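Local coordinates for beta-galactosidase/beta-glucuronidase (Faecalibacterium prausnitzii L2-6, PDB 6MVF), which binds flavin mononucleotide and, as a beta-glucuronidase of glycoside hydrolase family 2, probably cleaves beta-linked sugar conjugates in the human gut, at residues 28-33 against 163-168; 144-149 against 371-376; 568-573 against 599-604. All coordinates share one frame; numbering follows the deposited sequence.

Contact 1 of 3, residues 28-33 against 163-168; sequences ISLNEG and VNLISV
Ile28 and Leu165 form an antiparallel hydrogen-bonded pair: Ile28 N gives to Leu165 O at 2.7 Å, and Leu165 N returns a bond to Ile28 O. Ser29 and Asn164 follow as a non-hydrogen-bonded pair. Beyond them Leu30 and Asn31 leave the strand, yet Leu30 N still gives to Val163 O at 3.0 Å.

The side chain of Leu30 is the main apolar link. Leu30 CB passes 3.8 Å from Val163 O. One atom on, Leu30 CG comes within 4.0 Å of Leu165 CB. At the tip, Leu30 CD1 lies 3.7 Å from Leu165 CB and also touches Leu165 CD1. The two leucine side chains slant across each other.

Asn31 extends the pairing with its side chain. With CG placed beside its own backbone N (chi1 -75°), the amide reaches back so that Asn31 OD1 accepts Val163 N at 3.0 Å, the donor lying in the carbonyl plane. With an alanine here the N-H of Val163 loses this acceptor, and the end of the pairing would probably fray.

Strand 26-29 is an edge strand of a four-stranded antiparallel sheet in the sugar-binding domain, and strand 163-168 lies between it and strand 88-93. Leu30 and Val163 face inward, Leu30 onto Phe77 and Leu134 and Val163 onto Ile136 of the six-stranded sheet, as in a beta sandwich.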
loop_
_atom_site.group_PDB
_atom_site.type_symbol
_atom_site.label_atom_id
_atom_site.label_comp_id
_atom_site.label_asym_id
_atom_site.label_seq_id
_atom_site.Cartn_x
_atom_site.Cartn_y
_atom_site.Cartn_z
ATOM N N ILE A 28 7.414 -19.579 -8.195
ATOM C CA ILE A 28 6.691 -19.778 -6.943
ATOM C C ILE A 28 7.691 -19.771 -5.797
ATOM O O ILE A 28 8.654 -20.548 -5.790
ATOM C CB ILE A 28 5.891 -21.089 -6.940
ATOM C CG1 ILE A 28 4.890 -21.134 -8.095
ATOM C CG2 ILE A 28 5.167 -21.219 -5.617
ATOM C CD1 ILE A 28 5.414 -21.824 -9.373
ATOM N N SER A 29 7.458 -18.920 -4.811
ATOM C CA SER A 29 8.311 -18.949 -3.637
ATOM C C SER A 29 7.996 -20.177 -2.791
ATOM O O SER A 29 6.832 -20.476 -2.518
ATOM C CB SER A 29 8.136 -17.689 -2.808
ATOM O OG SER A 29 9.021 -17.754 -1.699
ATOM N N LEU A 30 9.038 -20.894 -2.384
ATOM C CA LEU A 30 8.870 -22.032 -1.495
ATOM C C LEU A 30 9.584 -21.761 -0.184
ATOM O O LEU A 30 10.384 -22.585 0.265
ATOM C CB LEU A 30 9.439 -23.306 -2.105
ATOM C CG LEU A 30 8.856 -23.895 -3.368
ATOM C CD1 LEU A 30 9.888 -24.876 -3.932
ATOM C CD2 LEU A 30 7.550 -24.591 -3.044
ATOM N N ASN A 31 9.338 -20.611 0.430
ATOM C CA ASN A 31 10.057 -20.289 1.655
ATOM C C ASN A 31 9.369 -20.809 2.910
ATOM O O ASN A 31 10.010 -20.884 3.962
ATOM C CB ASN A 31 10.264 -18.773 1.750
ATOM C CG ASN A 31 11.362 -18.265 0.803
ATOM O OD1 ASN A 31 11.992 -19.043 0.071
ATOM N ND2 ASN A 31 11.599 -16.954 0.824
ATOM N N GLU A 32 8.094 -21.180 2.824
ATOM C CA GLU A 32 7.304 -21.577 3.978
ATOM C C GLU A 32 7.246 -23.093 4.131
ATOM O O GLU A 32 7.465 -23.846 3.181
ATOM C CB GLU A 32 5.887 -21.020 3.864
ATOM C CG GLU A 32 5.819 -19.531 4.078
ATOM C CD GLU A 32 4.704 -18.893 3.284
ATOM O OE1 GLU A 32 4.220 -19.531 2.312
ATOM O OE2 GLU A 32 4.314 -17.752 3.632
ATOM N N GLY A 33 6.956 -23.531 5.354
ATOM C CA GLY A 33 6.549 -24.908 5.587
ATOM C C GLY A 33 7.648 -25.945 5.678
ATOM O O GLY A 33 7.459 -27.087 5.239
ATOM N N VAL A 163 14.304 -20.316 -1.304
ATOM C CA VAL A 163 14.250 -21.337 -2.353
ATOM C C VAL A 163 13.040 -21.055 -3.243
ATOM O O VAL A 163 11.989 -20.629 -2.757
ATOM C CB VAL A 163 14.171 -22.769 -1.743
ATOM C CG1 VAL A 163 13.942 -23.820 -2.816
ATOM C CG2 VAL A 163 15.429 -23.109 -0.937
ATOM N N ASN A 164 13.181 -21.307 -4.547
ATOM C CA ASN A 164 12.144 -21.005 -5.527
ATOM C C ASN A 164 11.844 -22.213 -6.396
ATOM O O ASN A 164 12.725 -23.018 -6.705
ATOM C CB ASN A 164 12.538 -19.864 -6.470
ATOM C CG ASN A 164 12.489 -18.511 -5.811
ATOM O OD1 ASN A 164 11.533 -18.184 -5.111
ATOM N ND2 ASN A 164 13.524 -17.706 -6.042
ATOM N N LEU A 165 10.590 -22.294 -6.824
ATOM C CA LEU A 165 10.136 -23.242 -7.831
ATOM C C LEU A 165 9.869 -22.470 -9.117
ATOM O O LEU A 165 9.225 -21.414 -9.081
ATOM C CB LEU A 165 8.874 -23.955 -7.355
ATOM C CG LEU A 165 8.510 -25.331 -7.871
ATOM C CD1 LEU A 165 9.549 -26.333 -7.420
ATOM C CD2 LEU A 165 7.131 -25.704 -7.340
ATOM N N ILE A 166 10.382 -22.967 -10.241
ATOM C CA ILE A 166 10.223 -22.304 -11.534
ATOM C C ILE A 166 9.515 -23.254 -12.503
ATOM O O ILE A 166 9.970 -24.382 -12.729
ATOM C CB ILE A 166 11.568 -21.830 -12.112
ATOM C CG1 ILE A 166 12.272 -20.893 -11.123
ATOM C CG2 ILE A 166 11.343 -21.139 -13.456
ATOM C CD1 ILE A 166 13.653 -20.438 -11.559
ATOM N N SER A 167 8.411 -22.788 -13.077
ATOM C CA SER A 167 7.641 -23.510 -14.079
ATOM C C SER A 167 7.788 -22.779 -15.411
ATOM O O SER A 167 7.525 -21.572 -15.484
ATOM C CB SER A 167 6.172 -23.584 -13.651
ATOM O OG SER A 167 5.369 -24.145 -14.657
ATOM N N VAL A 168 8.220 -23.494 -16.448
ATOM C CA VAL A 168 8.448 -22.903 -17.771
ATOM C C VAL A 168 7.975 -23.866 -18.846
ATOM O O VAL A 168 7.803 -25.067 -18.597
ATOM C CB VAL A 168 9.935 -22.550 -18.005
ATOM C CG1 VAL A 168 10.382 -21.355 -17.130
ATOM C CG2 VAL A 168 10.816 -23.772 -17.795
#

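Contact 2 of 3, residues 144-149 against 371-376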
loop_
_atom_site.group_PDB
_atom_site.type_symbol
_atom_site.label_atom_id
_atom_site.label_comp_id
_atom_site.label_asym_id
_atom_site.label_seq_id
_atom_site.Cartn_x
_atom_site.Cartn_y
_atom_site.Cartn_z
ATOM N N PRO A 144 37.909 -31.042 2.203
ATOM C CA PRO A 144 39.207 -30.821 1.533
ATOM C C PRO A 144 39.174 -29.795 0.403
ATOM O O PRO A 144 40.207 -29.175 0.127
ATOM C CB PRO A 144 39.570 -32.220 1.014
ATOM C CG PRO A 144 38.920 -33.150 1.988
ATOM C CD PRO A 144 37.632 -32.476 2.416
ATOM N N SER A 145 38.026 -29.582 -0.248
ATOM C CA SER A 145 37.924 -28.635 -1.353
ATOM C C SER A 145 37.212 -27.332 -0.993
ATOM O O SER A 145 37.023 -26.489 -1.873
ATOM C CB SER A 145 37.204 -29.286 -2.534
ATOM O OG SER A 145 35.864 -29.605 -2.195
ATOM N N MET A 146 36.829 -27.127 0.265
ATOM C CA MET A 146 35.920 -26.039 0.610
ATOM C C MET A 146 36.643 -24.718 0.834
ATOM O O MET A 146 37.683 -24.665 1.492
ATOM C CB MET A 146 35.131 -26.393 1.871
ATOM C CG MET A 146 34.130 -25.328 2.296
ATOM S SD MET A 146 32.868 -25.018 1.031
ATOM C CE MET A 146 32.112 -26.648 0.932
ATOM N N TYR A 147 36.080 -23.646 0.278
ATOM C CA TYR A 147 36.307 -22.281 0.731
ATOM C C TYR A 147 34.966 -21.636 1.041
ATOM O O TYR A 147 33.981 -21.910 0.343
ATOM C CB TYR A 147 37.008 -21.435 -0.315
ATOM C CG TYR A 147 38.405 -21.860 -0.648
ATOM C CD1 TYR A 147 39.479 -21.292 0.009
ATOM C CD2 TYR A 147 38.651 -22.800 -1.648
ATOM C CE1 TYR A 147 40.761 -21.646 -0.294
ATOM C CE2 TYR A 147 39.933 -23.159 -1.970
ATOM C CZ TYR A 147 40.994 -22.572 -1.286
ATOM O OH TYR A 147 42.297 -22.899 -1.574
ATOM N N PRO A 148 34.887 -20.771 2.064
ATOM C CA PRO A 148 35.943 -20.382 3.017
ATOM C C PRO A 148 36.269 -21.467 4.040
ATOM O O PRO A 148 35.425 -22.317 4.316
ATOM C CB PRO A 148 35.349 -19.158 3.735
ATOM C CG PRO A 148 33.859 -19.366 3.665
ATOM C CD PRO A 148 33.616 -20.067 2.328
ATOM N N ALA A 149 37.479 -21.441 4.594
ATOM C CA ALA A 149 37.842 -22.423 5.605
ATOM C C ALA A 149 38.509 -21.754 6.795
ATOM O O ALA A 149 38.309 -22.172 7.939
ATOM C CB ALA A 149 38.750 -23.493 5.006
ATOM N N HIS A 371 41.082 -26.486 -6.311
ATOM C CA HIS A 371 41.225 -25.640 -7.492
ATOM C C HIS A 371 39.907 -25.559 -8.250
ATOM O O HIS A 371 39.492 -24.480 -8.682
ATOM C CB HIS A 371 42.348 -26.166 -8.402
ATOM C CG HIS A 371 42.567 -25.356 -9.649
ATOM N ND1 HIS A 371 42.021 -25.699 -10.869
ATOM C CD2 HIS A 371 43.288 -24.226 -9.870
ATOM C CE1 HIS A 371 42.387 -24.816 -11.787
ATOM N NE2 HIS A 371 43.155 -23.911 -11.206
ATOM N N THR A 372 39.220 -26.690 -8.393
ATOM C CA THR A 372 37.942 -26.686 -9.085
ATOM C C THR A 372 36.899 -25.864 -8.329
ATOM O O THR A 372 36.146 -25.103 -8.947
ATOM C CB THR A 372 37.481 -28.122 -9.307
ATOM O OG1 THR A 372 38.342 -28.723 -10.281
ATOM C CG2 THR A 372 36.018 -28.172 -9.794
ATOM N N HIS A 373 36.851 -25.977 -6.999
ATOM C CA HIS A 373 35.944 -25.128 -6.230
ATOM C C HIS A 373 36.149 -23.650 -6.560
ATOM O O HIS A 373 35.190 -22.931 -6.865
ATOM C CB HIS A 373 36.131 -25.366 -4.732
ATOM C CG HIS A 373 35.324 -24.447 -3.861
ATOM N ND1 HIS A 373 34.209 -24.869 -3.168
ATOM C CD2 HIS A 373 35.489 -23.138 -3.543
ATOM C CE1 HIS A 373 33.710 -23.857 -2.478
ATOM N NE2 HIS A 373 34.470 -22.796 -2.686
ATOM N N VAL A 374 37.398 -23.176 -6.503
ATOM C CA VAL A 374 37.637 -21.742 -6.629
ATOM C C VAL A 374 37.222 -21.256 -8.016
ATOM O O VAL A 374 36.504 -20.256 -8.146
ATOM C CB VAL A 374 39.104 -21.407 -6.293
ATOM C CG1 VAL A 374 39.573 -20.208 -7.058
ATOM C CG2 VAL A 374 39.275 -21.151 -4.786
ATOM N N MET A 375 37.617 -21.987 -9.070
ATOM C CA MET A 375 37.239 -21.599 -10.433
ATOM C C MET A 375 35.725 -21.595 -10.616
ATOM O O MET A 375 35.173 -20.679 -11.237
ATOM C CB MET A 375 37.882 -22.527 -11.476
ATOM C CG MET A 375 39.412 -22.669 -11.434
ATOM S SD MET A 375 40.326 -21.152 -11.737
ATOM C CE MET A 375 40.164 -20.988 -13.513
ATOM N N GLU A 376 35.031 -22.618 -10.102
ATOM C CA GLU A 376 33.577 -22.663 -10.247
ATOM C C GLU A 376 32.925 -21.479 -9.553
ATOM O O GLU A 376 31.993 -20.861 -10.095
ATOM C CB GLU A 376 33.022 -23.957 -9.674
ATOM C CG GLU A 376 33.545 -25.207 -10.317
ATOM C CD GLU A 376 32.815 -25.580 -11.577
ATOM O OE1 GLU A 376 32.628 -24.703 -12.447
ATOM O OE2 GLU A 376 32.427 -26.761 -11.700
#
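Ser145 meets His373 through its carbonyl: Ser145 O lies 3.2 Å from His373 CB, at the root of the imidazole, while Ser145 OG bonds to Glu113. Met146 comes next. Although its CB points away from the helix, the chain doubles back (chi2 61°, chi3 61°) and carries Met146 SD to 3.8 Å from His373 CE1, approaching the ring obliquely. Its carbonyl oxygen is held by Lys365 NZ.

Tyr147 contributes both backbone and ring. Its backbone N sits over one face of the imidazole, toward the rim. Its own ring is turned 46° from the imidazole plane, with Tyr147 CD2 3.7 Å from His373 CD2, which comes in at the phenol's edge. Farther along that ring, Tyr147 CE2 touches Val374 CG2 at 3.5 Å, and the hydroxyl is bound by Lys365 N.

His373 is thus met by backbone, sulfur and phenol while its nitrogens look to acids: ND1 bonds to Glu113 OE1, an atom that Ser145 OG also uses, and NE2 bonds weakly to Glu377. Two carboxylates so placed would probably favour a protonated, positively charged imidazole in this buried seam between sugar-binding domain and barrel.

Contact 3 of 3, residues 568-573 against 599-604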
loop_
_atom_site.group_PDB
_atom_site.type_symbol
_atom_site.label_atom_id
_atom_site.label_comp_id
_atom_site.label_asym_id
_atom_site.label_seq_id
_atom_site.Cartn_x
_atom_site.Cartn_y
_atom_site.Cartn_z
ATOM N N PHE A 568 31.474 7.126 12.509
ATOM C CA PHE A 568 30.551 7.307 11.401
ATOM C C PHE A 568 30.477 8.774 10.984
ATOM O O PHE A 568 30.543 9.093 9.792
ATOM C CB PHE A 568 29.189 6.763 11.813
ATOM C CG PHE A 568 28.068 7.115 10.883
ATOM C CD1 PHE A 568 27.420 8.353 10.983
ATOM C CD2 PHE A 568 27.626 6.191 9.938
ATOM C CE1 PHE A 568 26.389 8.664 10.129
ATOM C CE2 PHE A 568 26.579 6.491 9.090
ATOM C CZ PHE A 568 25.960 7.723 9.177
ATOM N N TYR A 569 30.372 9.684 11.957
ATOM C CA TYR A 569 30.190 11.102 11.669
ATOM C C TYR A 569 31.471 11.782 11.211
ATOM O O TYR A 569 31.395 12.828 10.560
ATOM C CB TYR A 569 29.615 11.818 12.900
ATOM C CG TYR A 569 28.216 11.344 13.242
ATOM C CD1 TYR A 569 27.097 11.872 12.586
ATOM C CD2 TYR A 569 28.009 10.347 14.189
ATOM C CE1 TYR A 569 25.809 11.431 12.885
ATOM C CE2 TYR A 569 26.719 9.887 14.492
ATOM C CZ TYR A 569 25.633 10.434 13.837
ATOM O OH TYR A 569 24.377 9.984 14.125
ATOM N N VAL A 570 32.642 11.221 11.533
ATOM C CA VAL A 570 33.868 11.648 10.867
ATOM C C VAL A 570 33.709 11.523 9.352
ATOM O O VAL A 570 33.887 12.489 8.603
ATOM C CB VAL A 570 35.073 10.826 11.359
ATOM C CG1 VAL A 570 36.295 11.076 10.443
ATOM C CG2 VAL A 570 35.389 11.125 12.833
ATOM N N TYR A 571 33.374 10.320 8.882
ATOM C CA TYR A 571 33.238 10.103 7.449
ATOM C C TYR A 571 32.084 10.897 6.870
ATOM O O TYR A 571 32.196 11.429 5.761
ATOM C CB TYR A 571 33.086 8.615 7.157
ATOM C CG TYR A 571 34.416 7.978 7.331
ATOM C CD1 TYR A 571 35.477 8.361 6.539
ATOM C CD2 TYR A 571 34.646 7.080 8.343
ATOM C CE1 TYR A 571 36.713 7.826 6.710
ATOM C CE2 TYR A 571 35.888 6.524 8.522
ATOM C CZ TYR A 571 36.918 6.895 7.699
ATOM O OH TYR A 571 38.163 6.344 7.873
ATOM N N GLN A 572 30.980 11.016 7.610
ATOM C CA GLN A 572 29.859 11.793 7.105
ATOM C C GLN A 572 30.273 13.232 6.850
ATOM O O GLN A 572 29.971 13.792 5.790
ATOM C CB GLN A 572 28.677 11.744 8.064
ATOM C CG GLN A 572 27.410 12.204 7.380
ATOM C CD GLN A 572 26.179 12.067 8.247
ATOM O OE1 GLN A 572 26.152 12.534 9.392
ATOM N NE2 GLN A 572 25.136 11.423 7.698
ATOM N N ALA A 573 30.990 13.840 7.798
ATOM C CA ALA A 573 31.499 15.193 7.568
ATOM C C ALA A 573 32.501 15.245 6.403
ATOM O O ALA A 573 32.549 16.241 5.672
ATOM C CB ALA A 573 32.123 15.754 8.859
ATOM N N LYS A 599 34.486 17.553 21.131
ATOM C CA LYS A 599 34.846 17.534 19.725
ATOM C C LYS A 599 33.593 17.596 18.863
ATOM O O LYS A 599 32.579 16.974 19.187
ATOM C CB LYS A 599 35.646 16.282 19.399
ATOM C CG LYS A 599 36.511 16.412 18.172
ATOM C CD LYS A 599 37.060 15.063 17.788
ATOM C CE LYS A 599 37.519 14.280 18.992
ATOM N NZ LYS A 599 38.784 13.573 18.649
ATOM N N VAL A 600 33.662 18.368 17.773
ATOM C CA VAL A 600 32.570 18.486 16.813
ATOM C C VAL A 600 33.073 18.117 15.419
ATOM O O VAL A 600 34.153 18.543 14.990
ATOM C CB VAL A 600 31.937 19.896 16.807
ATOM C CG1 VAL A 600 30.808 19.938 15.821
ATOM C CG2 VAL A 600 31.426 20.261 18.174
ATOM N N TYR A 601 32.279 17.311 14.718
ATOM C CA TYR A 601 32.464 17.019 13.303
ATOM C C TYR A 601 31.407 17.760 12.493
ATOM O O TYR A 601 30.233 17.793 12.877
ATOM C CB TYR A 601 32.348 15.521 13.043
ATOM C CG TYR A 601 33.273 14.694 13.889
ATOM C CD1 TYR A 601 34.601 15.065 14.050
ATOM C CD2 TYR A 601 32.824 13.550 14.533
ATOM C CE1 TYR A 601 35.465 14.314 14.808
ATOM C CE2 TYR A 601 33.687 12.788 15.315
ATOM C CZ TYR A 601 35.009 13.184 15.440
ATOM O OH TYR A 601 35.893 12.450 16.194
ATOM N N SER A 602 31.821 18.359 11.376
ATOM C CA SER A 602 30.884 19.088 10.533
ATOM C C SER A 602 31.436 19.197 9.118
ATOM O O SER A 602 32.648 19.300 8.923
ATOM C CB SER A 602 30.601 20.482 11.097
ATOM O OG SER A 602 29.618 21.105 10.299
ATOM N N ASN A 603 30.537 19.168 8.134
ATOM C CA ASN A 603 30.928 19.539 6.785
ATOM C C ASN A 603 30.742 21.032 6.520
ATOM O O ASN A 603 30.978 21.493 5.405
ATOM C CB ASN A 603 30.197 18.680 5.731
ATOM C CG ASN A 603 28.701 18.705 5.863
ATOM O OD1 ASN A 603 28.117 19.591 6.500
ATOM N ND2 ASN A 603 28.059 17.730 5.242
ATOM N N GLN A 604 30.343 21.795 7.523
ATOM C CA GLN A 604 30.518 23.233 7.516
ATOM C C GLN A 604 31.914 23.561 8.017
ATOM O O GLN A 604 32.589 22.729 8.630
ATOM C CB GLN A 604 29.477 23.902 8.409
ATOM C CG GLN A 604 28.102 23.320 8.253
ATOM C CD GLN A 604 27.481 23.610 6.899
ATOM O OE1 GLN A 604 26.676 24.527 6.761
ATOM N NE2 GLN A 604 27.826 22.810 5.902
#
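Helix 566-575, which follows the last strand of the TIM barrel, rests here on strand 596-602 of the next domain, a helix-on-sheet junction between two parts of the chain. The segment axes come within 7.2 Å of each other, and their directions differ by 40°.

Tyr601 is the centre of the contact. Its CB points to the helix, and with CG beside its own backbone N (chi1 -54°) the phenol reaches Val570, with a face turned to its methyl. Val570 CG2 stands 3.6 Å from the centroid of the Tyr601 ring and 22° off its normal, a CH-pi contact displaced toward the hydroxyl end, where CZ is the nearest ring atom. The branch CG1 is anti to the Val570 backbone N, which leaves CG2 as the methyl turned onto the ring. Near the base of the phenol, Tyr569 CB packs 4.0 Å from Tyr601 CD2, while the Tyr569 ring leads off to stack on His582. The far end of Tyr601 is fixed through OH, which bonds to Glu515 of helix 507-522, and Lys599 forms a salt bridge with the same carboxylate.

One helical turn on from Val570, Ala573 lets the strand come close. Ala573 CB lies 3.5 Å from Ser602 C and 4.2 Å from Tyr601 CB. Asn603 CB then touches Ala573 O at 3.4 Å, and its amide bonds to the chain leaving the helix: ND2 to the carbonyls of Ala576 and Asp578, OD1 to Met580 N.

At the strand's end, Ser602 OG accepts Gln604 N at 3.0 Å, an ST turn where the chain leaves the strand, and also bonds to Met580 O. The whole fits the multidomain build of family 2 glycosidases, in which beta domains are packed on a central TIM barrel.

Contact 1 lies within the sugar-binding domain, contact 2 joins that domain to the barrel, and contact 3 joins the barrel's last helix to the domain that follows. Contacts 1 and 2 interlock along the chain, since 144-149 falls between the segments of contact 1 while its partner in helix 368-385 comes after both; their centres are 28 Å apart. Contact 3 follows both, 46 Å from contact 1 and 42 Å from contact 2, centre to centre. Helix 368-385 also carries the FMN-binding Lys379, about 9 Å from Val374 between side chains. Contacts 2 and 3 tie the barrel to beta domains on opposite sides of the chain's centre, consistent with the modular build of family 2 enzymes.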